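D-glycerate 2-kinase (Thermotoga maritima, PDB 2B8N) catalyses the magnesium- and ATP-dependent phosphorylation of D-glycerate to 2-phosphoglycerate, a step in the degradation of serine through 3-hydroxypyruvate. Local coordinates at residues 139-144 with 178-183; 174-179 with 220-225; 370-375 with 411-416. All blocks are in the same frame, centred on the assembly; numbering follows the deposited sequence.

Contact 1: 139-144 with 178-183; sequences SLFELP and SQVKGG
Glu142 holds CG anti to its backbone N (chi1 -174°) and then bends at chi2 (61°), a shape that turns its carboxylate onto Ser178 and Lys181. Ser178 OG donates to OE1 of Glu142 at 2.6 Å, on the syn lone pair, while the anti lone pair of that oxygen takes the N-H of Leu143. The serine oxygen also accepts from the backbone N of Val180 and of Lys181, an ST turn combined with an ST motif; a small hydroxyl suits this place because it can give one proton and receive two. The Lys181 side chain crosses that of Glu142 at about a right angle, and Lys181 NZ meets Glu142 OE2 at 2.6 Å from above the carboxylate plane in a salt bridge. Arg174 adds a second salt bridge to OE2. Farther along, the backbones pass in roughly opposite directions, with a single bridge between Pro144 and Ser178, and Gln179 N bonds Leu143 O at 3.1 Å. The long, extended Gln179 side chain lies over Leu143 CD2 and reaches Pro144 O with NE2 (2.8 Å), a nearly straight bond at 172° in the amide plane. On the apolar flank, Val180 sets its branched end over one face of the Phe141 ring, with CG2 4.3 Å from the centroid in a CH-pi contact; Phe185 meets the same ring edge-to-face. Lys181, which is buried, and Arg174 bring like charges close together; the Glu142 carboxylate would offset that repulsion and is probably kept ionised, OE1 taking two donors and OE2 two cations.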
loop_
_atom_site.group_PDB
_atom_site.type_symbol
_atom_site.label_atom_id
_atom_site.label_comp_id
_atom_site.label_asym_id
_atom_site.label_seq_id
_atom_site.Cartn_x
_atom_site.Cartn_y
_atom_site.Cartn_z
ATOM N N SER A 139 7.557 9.399 -5.415
ATOM C CA SER A 139 7.158 10.716 -5.915
ATOM C C SER A 139 7.437 11.836 -4.923
ATOM O O SER A 139 7.833 12.923 -5.330
ATOM C CB SER A 139 5.670 10.720 -6.238
ATOM O OG SER A 139 5.340 11.830 -7.050
ATOM N N LEU A 140 7.212 11.566 -3.634
ATOM C CA LEU A 140 7.231 12.602 -2.586
ATOM C C LEU A 140 8.627 12.854 -2.000
ATOM O O LEU A 140 8.829 13.853 -1.318
ATOM C CB LEU A 140 6.270 12.240 -1.454
ATOM C CG LEU A 140 4.752 12.276 -1.671
ATOM C CD1 LEU A 140 4.068 11.482 -0.565
ATOM C CD2 LEU A 140 4.227 13.703 -1.701
ATOM N N PHE A 141 9.571 11.948 -2.265
ATOM C CA PHE A 141 10.933 12.027 -1.758
ATOM C C PHE A 141 11.877 11.890 -2.934
ATOM O O PHE A 141 12.037 10.789 -3.454
ATOM C CB PHE A 141 11.164 10.870 -0.771
ATOM C CG PHE A 141 12.281 11.100 0.216
ATOM C CD1 PHE A 141 12.489 12.349 0.804
ATOM C CD2 PHE A 141 13.080 10.047 0.606
ATOM C CE1 PHE A 141 13.511 12.541 1.700
ATOM C CE2 PHE A 141 14.092 10.225 1.529
ATOM C CZ PHE A 141 14.314 11.469 2.071
ATOM N N GLU A 142 12.462 13.002 -3.386
ATOM C CA GLU A 142 13.328 12.992 -4.578
ATOM C C GLU A 142 14.080 14.317 -4.771
ATOM O O GLU A 142 13.547 15.399 -4.530
ATOM C CB GLU A 142 12.507 12.660 -5.843
ATOM C CG GLU A 142 13.323 12.482 -7.130
ATOM C CD GLU A 142 14.328 11.338 -7.053
ATOM O OE1 GLU A 142 15.436 11.530 -6.500
ATOM O OE2 GLU A 142 14.013 10.242 -7.543
ATOM N N LEU A 143 15.328 14.200 -5.213
ATOM C CA LEU A 143 16.191 15.344 -5.547
ATOM C C LEU A 143 17.277 14.797 -6.481
ATOM O O LEU A 143 18.146 14.062 -6.018
ATOM C CB LEU A 143 16.812 15.920 -4.273
ATOM C CG LEU A 143 17.889 17.016 -4.388
ATOM C CD1 LEU A 143 17.275 18.377 -4.636
ATOM C CD2 LEU A 143 18.766 17.076 -3.154
ATOM N N PRO A 144 17.186 15.063 -7.802
ATOM C CA PRO A 144 18.198 14.520 -8.757
ATOM C C PRO A 144 19.655 14.831 -8.395
ATOM O O PRO A 144 19.925 15.808 -7.667
ATOM C CB PRO A 144 17.849 15.210 -10.091
ATOM C CG PRO A 144 16.438 15.691 -9.944
ATOM C CD PRO A 144 16.105 15.803 -8.479
ATOM N N SER A 178 19.587 9.675 -8.437
ATOM C CA SER A 178 18.955 10.272 -7.256
ATOM C C SER A 178 19.891 10.472 -6.064
ATOM O O SER A 178 20.816 9.723 -5.864
ATOM C CB SER A 178 17.789 9.384 -6.833
ATOM O OG SER A 178 17.190 9.845 -5.646
ATOM N N GLN A 179 19.634 11.501 -5.269
ATOM C CA GLN A 179 20.428 11.767 -4.078
ATOM C C GLN A 179 19.872 11.030 -2.839
ATOM O O GLN A 179 20.508 11.034 -1.781
ATOM C CB GLN A 179 20.486 13.276 -3.789
ATOM C CG GLN A 179 21.257 14.079 -4.826
ATOM C CD GLN A 179 21.552 15.527 -4.402
ATOM O OE1 GLN A 179 22.042 15.793 -3.306
ATOM N NE2 GLN A 179 21.278 16.459 -5.293
ATOM N N VAL A 180 18.693 10.405 -2.957
ATOM C CA VAL A 180 18.053 9.776 -1.792
ATOM C C VAL A 180 17.656 8.318 -1.968
ATOM O O VAL A 180 17.640 7.562 -0.983
ATOM C CB VAL A 180 16.828 10.590 -1.265
ATOM C CG1 VAL A 180 17.259 11.951 -0.875
ATOM C CG2 VAL A 180 15.740 10.676 -2.279
ATOM N N LYS A 181 17.332 7.919 -3.196
ATOM C CA LYS A 181 16.959 6.523 -3.468
ATOM C C LYS A 181 18.221 5.658 -3.405
ATOM O O LYS A 181 19.348 6.165 -3.299
ATOM C CB LYS A 181 16.347 6.365 -4.869
ATOM C CG LYS A 181 15.322 7.411 -5.295
ATOM C CD LYS A 181 13.916 6.931 -5.163
ATOM C CE LYS A 181 12.905 8.000 -5.516
ATOM N NZ LYS A 181 12.776 8.009 -6.987
ATOM N N GLY A 182 18.031 4.349 -3.502
ATOM C CA GLY A 182 19.161 3.424 -3.599
ATOM C C GLY A 182 20.096 3.477 -2.414
ATOM O O GLY A 182 21.312 3.296 -2.582
ATOM N N GLY A 183 19.537 3.735 -1.229
ATOM C CA GLY A 183 20.306 3.740 0.024
ATOM C C GLY A 183 21.026 5.050 0.330
ATOM O O GLY A 183 21.686 5.183 1.355
#

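Contact 2: 174-179 with 220-225; sequences RKHLSQ and STSEDA
His176, just past the C-terminal end of helix 167-175, lays its imidazole against the first turn of helix 222-231, so the contact is a junction between the end of one helix and the start of another. CG stands anti to the carbonyl carbon (chi1 -76°), which carries the ring across to residues 220-225. Ser220 OG lies at the ring edge, near its plane, 3.2 Å from His176 CE1, while Thr221 O sits over one face. The imidazole NE2 comes within 3.2 Å of Thr221 C, yet no hydrogen bond joins the two segments: the ring packs on the peptide between Thr221 and Ser222. The base of the histidine side chain is met by a methyl, His176 CB to Ala225 CB at 4.1 Å, and the small size of alanine lets the helix come close there.

The helix start facing the histidine is a capping box. Thr221 is the N-cap, and its OG1 accepts from Asp224 N at 3.0 Å; in return Asp224 OD2 takes the N-H of Thr221 at 2.8 Å. Threonine and aspartate suit these places because their short side chains reach, forward from Thr221 and back from Asp224, to N-H groups at the helix start that have no preceding turn to bond.

The ring nitrogens find partners beyond the two segments: ND1 bonds Thr172 O, one turn back in the helix, and NE2 bonds the carboxylate of Glu247, whose other oxygen accepts from Ser222 N. Glu247 therefore bridges the histidine to the helix start. Beside them, the end of the Lys175 side chain, CE and NZ alike, comes to 4.0 Å from Ser220 OG without a hydrogen bond between them, and both Lys175 NZ and Ser220 OG are bound by Asp218 OD1.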
loop_
_atom_site.group_PDB
_atom_site.type_symbol
_atom_site.label_atom_id
_atom_site.label_comp_id
_atom_site.label_asym_id
_atom_site.label_seq_id
_atom_site.Cartn_x
_atom_site.Cartn_y
_atom_site.Cartn_z
ATOM N N ARG A 174 16.371 4.497 -11.796
ATOM C CA ARG A 174 15.978 5.591 -10.893
ATOM C C ARG A 174 16.922 5.789 -9.724
ATOM O O ARG A 174 17.164 6.929 -9.330
ATOM C CB ARG A 174 14.531 5.444 -10.363
ATOM C CG ARG A 174 13.454 5.981 -11.312
ATOM C CD ARG A 174 13.672 7.445 -11.718
ATOM N NE ARG A 174 13.332 8.397 -10.661
ATOM C CZ ARG A 174 12.093 8.792 -10.364
ATOM N NH1 ARG A 174 11.064 8.314 -11.033
ATOM N NH2 ARG A 174 11.871 9.666 -9.390
ATOM N N LYS A 175 17.436 4.693 -9.165
ATOM C CA LYS A 175 18.314 4.759 -7.991
ATOM C C LYS A 175 19.650 5.430 -8.352
ATOM O O LYS A 175 20.290 6.086 -7.509
ATOM C CB LYS A 175 18.552 3.349 -7.403
ATOM C CG LYS A 175 17.302 2.706 -6.765
ATOM C CD LYS A 175 17.523 1.280 -6.192
ATOM C CE LYS A 175 17.677 0.183 -7.252
ATOM N NZ LYS A 175 17.947 -1.167 -6.604
ATOM N N HIS A 176 20.053 5.276 -9.611
ATOM C CA HIS A 176 21.313 5.805 -10.077
ATOM C C HIS A 176 21.187 7.257 -10.612
ATOM O O HIS A 176 22.165 7.837 -11.110
ATOM C CB HIS A 176 21.924 4.838 -11.114
ATOM C CG HIS A 176 22.530 3.604 -10.515
ATOM N ND1 HIS A 176 21.800 2.464 -10.245
ATOM C CD2 HIS A 176 23.800 3.334 -10.127
ATOM C CE1 HIS A 176 22.596 1.549 -9.717
ATOM N NE2 HIS A 176 23.812 2.054 -9.630
ATOM N N LEU A 177 19.999 7.849 -10.487
ATOM C CA LEU A 177 19.775 9.255 -10.856
ATOM C C LEU A 177 19.448 10.177 -9.665
ATOM O O LEU A 177 19.108 11.338 -9.864
ATOM C CB LEU A 177 18.627 9.329 -11.884
ATOM C CG LEU A 177 18.890 8.702 -13.268
ATOM C CD1 LEU A 177 17.665 8.782 -14.137
ATOM C CD2 LEU A 177 20.045 9.380 -13.963
ATOM N N SER A 178 19.587 9.675 -8.437
ATOM C CA SER A 178 18.955 10.272 -7.256
ATOM C C SER A 178 19.891 10.472 -6.064
ATOM O O SER A 178 20.816 9.723 -5.864
ATOM C CB SER A 178 17.789 9.384 -6.833
ATOM O OG SER A 178 17.190 9.845 -5.646
ATOM N N GLN A 179 19.634 11.501 -5.269
ATOM C CA GLN A 179 20.428 11.767 -4.078
ATOM C C GLN A 179 19.872 11.030 -2.839
ATOM O O GLN A 179 20.508 11.034 -1.781
ATOM C CB GLN A 179 20.486 13.276 -3.789
ATOM C CG GLN A 179 21.257 14.079 -4.826
ATOM C CD GLN A 179 21.552 15.527 -4.402
ATOM O OE1 GLN A 179 22.042 15.793 -3.306
ATOM N NE2 GLN A 179 21.278 16.459 -5.293
ATOM N N SER A 220 22.101 -3.296 -7.533
ATOM C CA SER A 220 22.378 -2.976 -8.941
ATOM C C SER A 220 23.528 -1.986 -9.097
ATOM O O SER A 220 23.813 -1.189 -8.214
ATOM C CB SER A 220 21.148 -2.439 -9.654
ATOM O OG SER A 220 20.887 -1.093 -9.312
ATOM N N THR A 221 24.145 -2.022 -10.266
ATOM C CA THR A 221 25.344 -1.255 -10.555
ATOM C C THR A 221 25.053 -0.157 -11.581
ATOM O O THR A 221 23.990 -0.142 -12.215
ATOM C CB THR A 221 26.491 -2.186 -11.078
ATOM O OG1 THR A 221 26.212 -2.629 -12.405
ATOM C CG2 THR A 221 26.623 -3.405 -10.203
ATOM N N SER A 222 26.004 0.762 -11.729
ATOM C CA SER A 222 25.977 1.762 -12.807
ATOM C C SER A 222 25.882 1.068 -14.165
ATOM O O SER A 222 25.111 1.472 -15.019
ATOM C CB SER A 222 27.236 2.637 -12.783
ATOM O OG SER A 222 27.326 3.394 -11.585
ATOM N N GLU A 223 26.653 0.003 -14.336
ATOM C CA GLU A 223 26.603 -0.796 -15.555
ATOM C C GLU A 223 25.173 -1.301 -15.810
ATOM O O GLU A 223 24.658 -1.186 -16.913
ATOM C CB GLU A 223 27.589 -1.972 -15.490
ATOM C CG GLU A 223 27.816 -2.707 -16.823
ATOM C CD GLU A 223 28.704 -3.928 -16.665
ATOM O OE1 GLU A 223 29.110 -4.258 -15.528
ATOM O OE2 GLU A 223 29.011 -4.565 -17.685
ATOM N N ASP A 224 24.534 -1.849 -14.788
ATOM C CA ASP A 224 23.152 -2.312 -14.925
ATOM C C ASP A 224 22.256 -1.170 -15.429
ATOM O O ASP A 224 21.473 -1.346 -16.346
ATOM C CB ASP A 224 22.617 -2.875 -13.595
ATOM C CG ASP A 224 23.403 -4.075 -13.110
ATOM O OD1 ASP A 224 23.770 -4.902 -13.965
ATOM O OD2 ASP A 224 23.677 -4.197 -11.891
ATOM N N ALA A 225 22.394 0.012 -14.847
ATOM C CA ALA A 225 21.509 1.128 -15.216
ATOM C C ALA A 225 21.654 1.495 -16.700
ATOM O O ALA A 225 20.669 1.655 -17.413
ATOM C CB ALA A 225 21.792 2.318 -14.352
#

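Contact 3: 370-375 with 411-416; sequences DAAGGI and LITGPT
Backbone hydrogen bonds between Gly373 and Leu411 set the pairing, an antiparallel hydrogen-bonded pair. Leu411 N gives a nearly straight bond to Gly373 O, 2.9 Å long with an N-H...O angle of 171°. In the other direction Leu411 O accepts twice, from Ala372 N at 2.8 Å and, weakly, from Gly373 N at 3.4 Å.

Apolar contacts fill in around these bonds. Ala372 CB lies 4.0 Å from Leu411 CD2 and also meets the Thr413 side chain, its methyl being small enough to sit between two neighbours. Leu411 also touches Ile24 and Lys28 of helix 17-32, as suits a leucine between sheet and helix. Ile412 starts out away from its partner, but its CD1 returns to pack on Ala371 CB at 3.9 Å.

Among polar side chains, Thr413 OG1 donates to a lone pair of Gly414 O in the carbonyl plane (2.9 Å), and Asp370 OD1 is held by Tyr401 OH.

With Leu411 O taking both N-H groups, Ala372 and Gly373 both face Leu411, Gly373 in an extended shape (phi 168°, psi -146°) that glycine accepts readily: a classic beta bulge, where strand 410-411 forms one edge of the mixed sheet.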
loop_
_atom_site.group_PDB
_atom_site.type_symbol
_atom_site.label_atom_id
_atom_site.label_comp_id
_atom_site.label_asym_id
_atom_site.label_seq_id
_atom_site.Cartn_x
_atom_site.Cartn_y
_atom_site.Cartn_z
ATOM N N ASP A 370 -16.034 5.798 -4.501
ATOM C CA ASP A 370 -16.166 6.126 -3.080
ATOM C C ASP A 370 -16.367 4.879 -2.224
ATOM O O ASP A 370 -16.484 4.981 -1.000
ATOM C CB ASP A 370 -17.310 7.150 -2.861
ATOM C CG ASP A 370 -18.706 6.683 -3.403
ATOM O OD1 ASP A 370 -18.870 5.557 -3.938
ATOM O OD2 ASP A 370 -19.675 7.479 -3.286
ATOM N N ALA A 371 -16.414 3.715 -2.871
ATOM C CA ALA A 371 -16.634 2.450 -2.177
ATOM C C ALA A 371 -15.306 1.710 -1.988
ATOM O O ALA A 371 -14.372 1.893 -2.766
ATOM C CB ALA A 371 -17.634 1.599 -2.954
ATOM N N ALA A 372 -15.239 0.894 -0.940
ATOM C CA ALA A 372 -14.042 0.159 -0.572
ATOM C C ALA A 372 -14.072 -1.192 -1.182
ATOM O O ALA A 372 -13.024 -1.797 -1.345
ATOM C CB ALA A 372 -13.953 0.023 0.953
ATOM N N GLY A 373 -15.275 -1.684 -1.478
ATOM C CA GLY A 373 -15.457 -3.015 -2.091
ATOM C C GLY A 373 -16.908 -3.496 -2.067
ATOM O O GLY A 373 -17.844 -2.720 -2.157
ATOM N N GLY A 374 -17.093 -4.788 -1.920
ATOM C CA GLY A 374 -18.427 -5.369 -1.996
ATOM C C GLY A 374 -18.770 -6.221 -0.790
ATOM O O GLY A 374 -17.884 -6.726 -0.125
ATOM N N ILE A 375 -20.065 -6.355 -0.517
ATOM C CA ILE A 375 -20.566 -7.218 0.548
ATOM C C ILE A 375 -21.751 -7.984 -0.052
ATOM O O ILE A 375 -22.773 -7.390 -0.365
ATOM C CB ILE A 375 -20.930 -6.384 1.820
ATOM C CG1 ILE A 375 -21.482 -7.270 2.932
ATOM C CG2 ILE A 375 -21.942 -5.312 1.533
ATOM C CD1 ILE A 375 -20.462 -8.145 3.561
ATOM N N LEU A 411 -19.719 -1.943 -0.152
ATOM C CA LEU A 411 -19.129 -1.632 1.157
ATOM C C LEU A 411 -18.526 -0.239 1.096
ATOM O O LEU A 411 -17.590 0.001 0.336
ATOM C CB LEU A 411 -18.043 -2.642 1.555
ATOM C CG LEU A 411 -17.242 -2.191 2.790
ATOM C CD1 LEU A 411 -17.988 -2.442 4.072
ATOM C CD2 LEU A 411 -15.893 -2.874 2.824
ATOM N N ILE A 412 -19.072 0.663 1.911
ATOM C CA ILE A 412 -18.632 2.052 1.982
ATOM C C ILE A 412 -18.023 2.289 3.345
ATOM O O ILE A 412 -18.732 2.283 4.337
ATOM C CB ILE A 412 -19.820 3.028 1.817
ATOM C CG1 ILE A 412 -20.667 2.686 0.570
ATOM C CG2 ILE A 412 -19.325 4.505 1.802
ATOM C CD1 ILE A 412 -20.248 3.383 -0.685
ATOM N N THR A 413 -16.710 2.482 3.396
ATOM C CA THR A 413 -15.994 2.757 4.651
ATOM C C THR A 413 -15.589 4.215 4.760
ATOM O O THR A 413 -15.554 4.762 5.866
ATOM C CB THR A 413 -14.699 1.933 4.754
ATOM O OG1 THR A 413 -13.835 2.247 3.649
ATOM C CG2 THR A 413 -15.006 0.453 4.739
ATOM N N GLY A 414 -15.310 4.847 3.617
ATOM C CA GLY A 414 -14.689 6.170 3.579
ATOM C C GLY A 414 -13.190 5.986 3.470
ATOM O O GLY A 414 -12.701 4.873 3.587
ATOM N N PRO A 415 -12.444 7.068 3.232
ATOM C CA PRO A 415 -10.993 6.965 3.282
ATOM C C PRO A 415 -10.505 6.556 4.670
ATOM O O PRO A 415 -10.967 7.132 5.659
ATOM C CB PRO A 415 -10.528 8.387 2.993
ATOM C CG PRO A 415 -11.687 9.238 3.334
ATOM C CD PRO A 415 -12.874 8.441 2.938
ATOM N N THR A 416 -9.600 5.572 4.742
ATOM C CA THR A 416 -9.099 5.082 6.029
ATOM C C THR A 416 -7.897 5.840 6.539
ATOM O O THR A 416 -7.629 5.797 7.729
ATOM C CB THR A 416 -8.683 3.614 6.021
ATOM O OG1 THR A 416 -7.654 3.398 5.037
ATOM C CG2 THR A 416 -9.874 2.739 5.784
#

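In the fold
From the N terminus, contact 1 comes first: it closes the excursion through helices 150-162 and 167-175, returning the chain to the end of helix 137-140. Contact 2 begins on the stretch where contact 1 ends, and the two share Ser178 and Gln179. The two loops adjoin there, and neither lies within the other; that of contact 2 runs through helix 184-189 and strand 193-199 of the parallel sheet to helix 222-231. Arg174, on the first segment of contact 2, makes a salt bridge to Glu142 of contact 1. Contact 3 follows in series, spanning helices 380-386, 391-396 and 400-406 to bring strand 410-411 onto the mixed sheet. Its centre lies about 33 Å from that of contact 1, on the opposite side of the chain's centre.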